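Local atomic coordinates of 5-nitroimidazole antibiotic resistance protein (Bacteroides thetaiotaomicron, PDB entry 2FG9), a protein that binds flavin-adenine dinucleotide and probably acts as an oxidoreductase of the pyridoxamine 5'-phosphate oxidase family linked to 5-nitroimidazole antibiotic resistance. Residues A[29-34]-A[163-168]. Sequence-based numbering, arbitrary orientation.
Sequences QRIESI and DQMTGK. With FAD (flavin-adenine dinucleotide), chain C.
Ile31 lies over the strand and meets both Met165 and Gly167, one branch to each. With CG1 beside the backbone N (chi1 -60°), CG2 stands anti to that N and presses on Met165 CG at 3.4 Å, tight for two carbons, while CD1 reaches the backbone at Gly167 N, 3.7 Å away. Because Gly167 carries no side chain, Ile31 CG1 can settle 4.1 Å from Gly167 CA, and the two backbones come together here. Met165, a selenomethionine, runs past Ile31 in the opposite direction; its bend at chi3 (-89°) follows an extended stem, and SE meets Glu32 CG at 4.1 Å, the two side chains crossing nearly at right angles. The carboxylate of Glu32 turns to Tyr61. No hydrogen bond joins helix and strand; they meet by van der Waals contact alone, whereas the strand's other face serves the cofactor: Thr166 OG1 donates to FAD N3A at 2.9 Å, and Lys168 CB lies 3.5 Å from FAD N6A. One strand thus backs a helix and lines the adenine pocket. Residues 29-34, part of helix 28-37, cross residues 164-168 of strand 156-175 at 83°, with Ile31 also touching Ile25 of strand 15-25 and Ala114 of strand 106-123, the antiparallel strands bonded to this stretch.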
loop_
_atom_site.group_PDB
_atom_site.type_symbol
_atom_site.label_atom_id
_atom_site.label_comp_id
_atom_site.label_asym_id
_atom_site.label_seq_id
_atom_site.Cartn_x
_atom_site.Cartn_y
_atom_site.Cartn_z
ATOM N N GLN A 29 20.960 -18.798 -5.855
ATOM C CA GLN A 29 19.605 -18.440 -6.263
ATOM C C GLN A 29 19.039 -17.340 -5.386
ATOM O O GLN A 29 18.315 -16.469 -5.860
ATOM C CB GLN A 29 18.677 -19.667 -6.238
ATOM C CG GLN A 29 18.874 -20.590 -7.442
ATOM C CD GLN A 29 20.234 -21.272 -7.424
ATOM O OE1 GLN A 29 20.693 -21.764 -6.358
ATOM N NE2 GLN A 29 20.905 -21.297 -8.593
ATOM N N ARG A 30 19.370 -17.379 -4.107
ATOM C CA ARG A 30 18.977 -16.309 -3.195
ATOM C C ARG A 30 19.652 -14.960 -3.489
ATOM O O ARG A 30 19.026 -13.913 -3.385
ATOM C CB ARG A 30 19.282 -16.709 -1.774
ATOM C CG ARG A 30 18.654 -15.790 -0.792
ATOM C CD ARG A 30 18.937 -16.233 0.618
ATOM N NE ARG A 30 18.550 -15.200 1.583
ATOM C CZ ARG A 30 18.864 -15.235 2.876
ATOM N NH1 ARG A 30 19.571 -16.250 3.354
ATOM N NH2 ARG A 30 18.473 -14.253 3.700
ATOM N N ILE A 31 20.933 -14.998 -3.855
ATOM C CA ILE A 31 21.659 -13.795 -4.259
ATOM C C ILE A 31 21.065 -13.272 -5.559
ATOM O O ILE A 31 20.780 -12.087 -5.686
ATOM C CB ILE A 31 23.172 -14.080 -4.452
ATOM C CG1 ILE A 31 23.795 -14.578 -3.152
ATOM C CG2 ILE A 31 23.908 -12.853 -4.925
ATOM C CD1 ILE A 31 25.203 -15.134 -3.320
ATOM N N GLU A 32 20.843 -14.160 -6.515
ATOM C CA GLU A 32 20.200 -13.779 -7.771
ATOM C C GLU A 32 18.806 -13.249 -7.551
ATOM O O GLU A 32 18.375 -12.329 -8.251
ATOM C CB GLU A 32 20.184 -14.955 -8.731
ATOM C CG GLU A 32 21.510 -15.174 -9.371
ATOM C CD GLU A 32 21.565 -16.431 -10.215
ATOM O OE1 GLU A 32 20.669 -17.285 -10.022
ATOM O OE2 GLU A 32 22.494 -16.559 -11.056
ATOM N N SER A 33 18.103 -13.777 -6.552
ATOM C CA SER A 33 16.771 -13.246 -6.236
ATOM C C SER A 33 16.836 -11.789 -5.797
ATOM O O SER A 33 15.981 -10.987 -6.172
ATOM C CB SER A 33 16.073 -14.071 -5.151
ATOM O OG SER A 33 14.817 -13.483 -4.838
ATOM N N ILE A 34 17.864 -11.445 -5.021
ATOM C CA ILE A 34 18.050 -10.075 -4.577
ATOM C C ILE A 34 18.306 -9.216 -5.791
ATOM O O ILE A 34 17.690 -8.172 -5.961
ATOM C CB ILE A 34 19.220 -9.947 -3.554
ATOM C CG1 ILE A 34 18.884 -10.732 -2.300
ATOM C CG2 ILE A 34 19.435 -8.498 -3.153
ATOM C CD1 ILE A 34 20.048 -11.068 -1.450
ATOM N N ASP A 163 32.368 -12.230 -12.214
ATOM C CA ASP A 163 33.440 -13.122 -11.769
ATOM C C ASP A 163 33.291 -13.538 -10.315
ATOM O O ASP A 163 33.726 -14.616 -9.933
ATOM C CB ASP A 163 34.797 -12.467 -12.004
ATOM C CG ASP A 163 35.112 -12.337 -13.472
ATOM O OD1 ASP A 163 34.825 -13.292 -14.218
ATOM O OD2 ASP A 163 35.623 -11.281 -13.887
ATOM N N GLN A 164 32.700 -12.673 -9.499
ATOM C CA GLN A 164 32.407 -13.019 -8.127
ATOM C C GLN A 164 31.106 -12.351 -7.718
ATOM O O GLN A 164 30.888 -11.175 -7.952
ATOM C CB GLN A 164 33.563 -12.627 -7.190
ATOM C CG GLN A 164 33.231 -12.914 -5.718
ATOM C CD GLN A 164 34.375 -12.606 -4.766
ATOM O OE1 GLN A 164 35.319 -11.877 -5.125
ATOM N NE2 GLN A 164 34.298 -13.163 -3.541
HETATM N N MSE A 165 30.227 -13.156 -7.140
HETATM C CA MSE A 165 28.925 -12.740 -6.740
HETATM C C MSE A 165 28.738 -13.195 -5.323
HETATM O O MSE A 165 28.862 -14.360 -5.034
HETATM C CB MSE A 165 27.895 -13.390 -7.597
HETATM C CG MSE A 165 26.478 -12.992 -7.215
HETATM SE SE MSE A 165 25.248 -13.841 -8.466
HETATM C CE MSE A 165 25.180 -12.585 -9.764
ATOM N N THR A 166 28.422 -12.248 -4.446
ATOM C CA THR A 166 28.272 -12.514 -3.013
ATOM C C THR A 166 27.044 -11.823 -2.483
ATOM O O THR A 166 26.524 -10.910 -3.115
ATOM C CB THR A 166 29.514 -12.069 -2.249
ATOM O OG1 THR A 166 29.787 -10.695 -2.526
ATOM C CG2 THR A 166 30.673 -12.833 -2.722
ATOM N N GLY A 167 26.566 -12.283 -1.338
ATOM C CA GLY A 167 25.382 -11.714 -0.704
ATOM C C GLY A 167 25.655 -11.599 0.778
ATOM O O GLY A 167 26.515 -12.296 1.304
ATOM N N LYS A 168 24.956 -10.699 1.445
ATOM C CA LYS A 168 25.224 -10.414 2.847
ATOM C C LYS A 168 23.892 -10.024 3.429
ATOM O O LYS A 168 23.131 -9.309 2.792
ATOM C CB LYS A 168 26.301 -9.290 3.014
ATOM C CG LYS A 168 27.268 -9.403 4.267
ATOM C CD LYS A 168 28.742 -9.884 3.988
HETATM P PA FAD C . 34.178 -7.925 4.686
HETATM O O1A FAD C . 35.546 -7.320 4.952
HETATM O O2A FAD C . 33.683 -8.996 5.642
HETATM O O5B FAD C . 34.209 -8.533 3.195
HETATM C C5B FAD C . 34.029 -9.908 2.962
HETATM C C4B FAD C . 33.550 -10.121 1.526
HETATM O O4B FAD C . 32.162 -10.470 1.530
HETATM C C3B FAD C . 33.686 -8.921 0.578
HETATM O O3B FAD C . 34.971 -8.713 0.014
HETATM C C2B FAD C . 32.613 -9.271 -0.436
HETATM O O2B FAD C . 32.997 -10.294 -1.349
HETATM C C1B FAD C . 31.500 -9.787 0.479
HETATM N N9A FAD C . 30.628 -8.656 0.922
HETATM C C8A FAD C . 30.923 -7.657 1.810
HETATM N N7A FAD C . 29.871 -6.824 1.889
HETATM C C5A FAD C . 28.867 -7.274 1.090
HETATM C C6A FAD C . 27.552 -6.785 0.818
HETATM N N6A FAD C . 26.897 -6.093 1.769
HETATM N N1A FAD C . 26.781 -7.479 -0.093
HETATM C C2A FAD C . 27.281 -8.632 -0.706
HETATM N N3A FAD C . 28.556 -9.117 -0.454
HETATM C C4A FAD C . 29.347 -8.441 0.452
HETATM N N1 FAD C . 27.464 -2.645 7.749
HETATM C C2 FAD C . 28.063 -1.804 8.676
HETATM O O2 FAD C . 29.169 -2.075 9.163
HETATM N N3 FAD C . 27.391 -0.672 9.082
HETATM C C4 FAD C . 26.134 -0.366 8.547
HETATM O O4 FAD C . 25.747 0.772 8.687
HETATM C C4X FAD C . 25.538 -1.200 7.617
HETATM N N5 FAD C . 24.294 -0.956 7.048
HETATM C C5X FAD C . 23.751 -1.859 6.094
HETATM C C6 FAD C . 22.542 -1.613 5.512
HETATM C C7 FAD C . 22.020 -2.467 4.559
HETATM C C7M FAD C . 21.186 -1.718 3.569
HETATM C C8 FAD C . 22.712 -3.601 4.195
HETATM C C8M FAD C . 22.350 -4.486 3.068
HETATM C C9 FAD C . 23.915 -3.875 4.774
HETATM C C9A FAD C . 24.442 -2.992 5.703
HETATM N N10 FAD C . 25.688 -3.192 6.264
HETATM C C10 FAD C . 26.233 -2.338 7.205
HETATM C "C1'" FAD C . 26.561 -4.261 5.756
HETATM C "C2'" FAD C . 27.773 -3.623 5.125
HETATM O "O2'" FAD C . 27.560 -3.743 3.722
HETATM C "C3'" FAD C . 28.892 -4.425 5.822
HETATM O "O3'" FAD C . 29.830 -3.677 6.592
HETATM C "C4'" FAD C . 29.573 -5.291 4.822
HETATM O "O4'" FAD C . 28.617 -6.185 4.237
HETATM C "C5'" FAD C . 30.763 -5.875 5.597
HETATM O "O5'" FAD C . 31.735 -4.882 5.314
HETATM P P FAD C . 33.288 -5.207 5.056
HETATM O O1P FAD C . 33.962 -5.084 6.430
HETATM O O2P FAD C . 33.887 -4.342 3.977
HETATM O O3P FAD C . 33.106 -6.730 4.591
#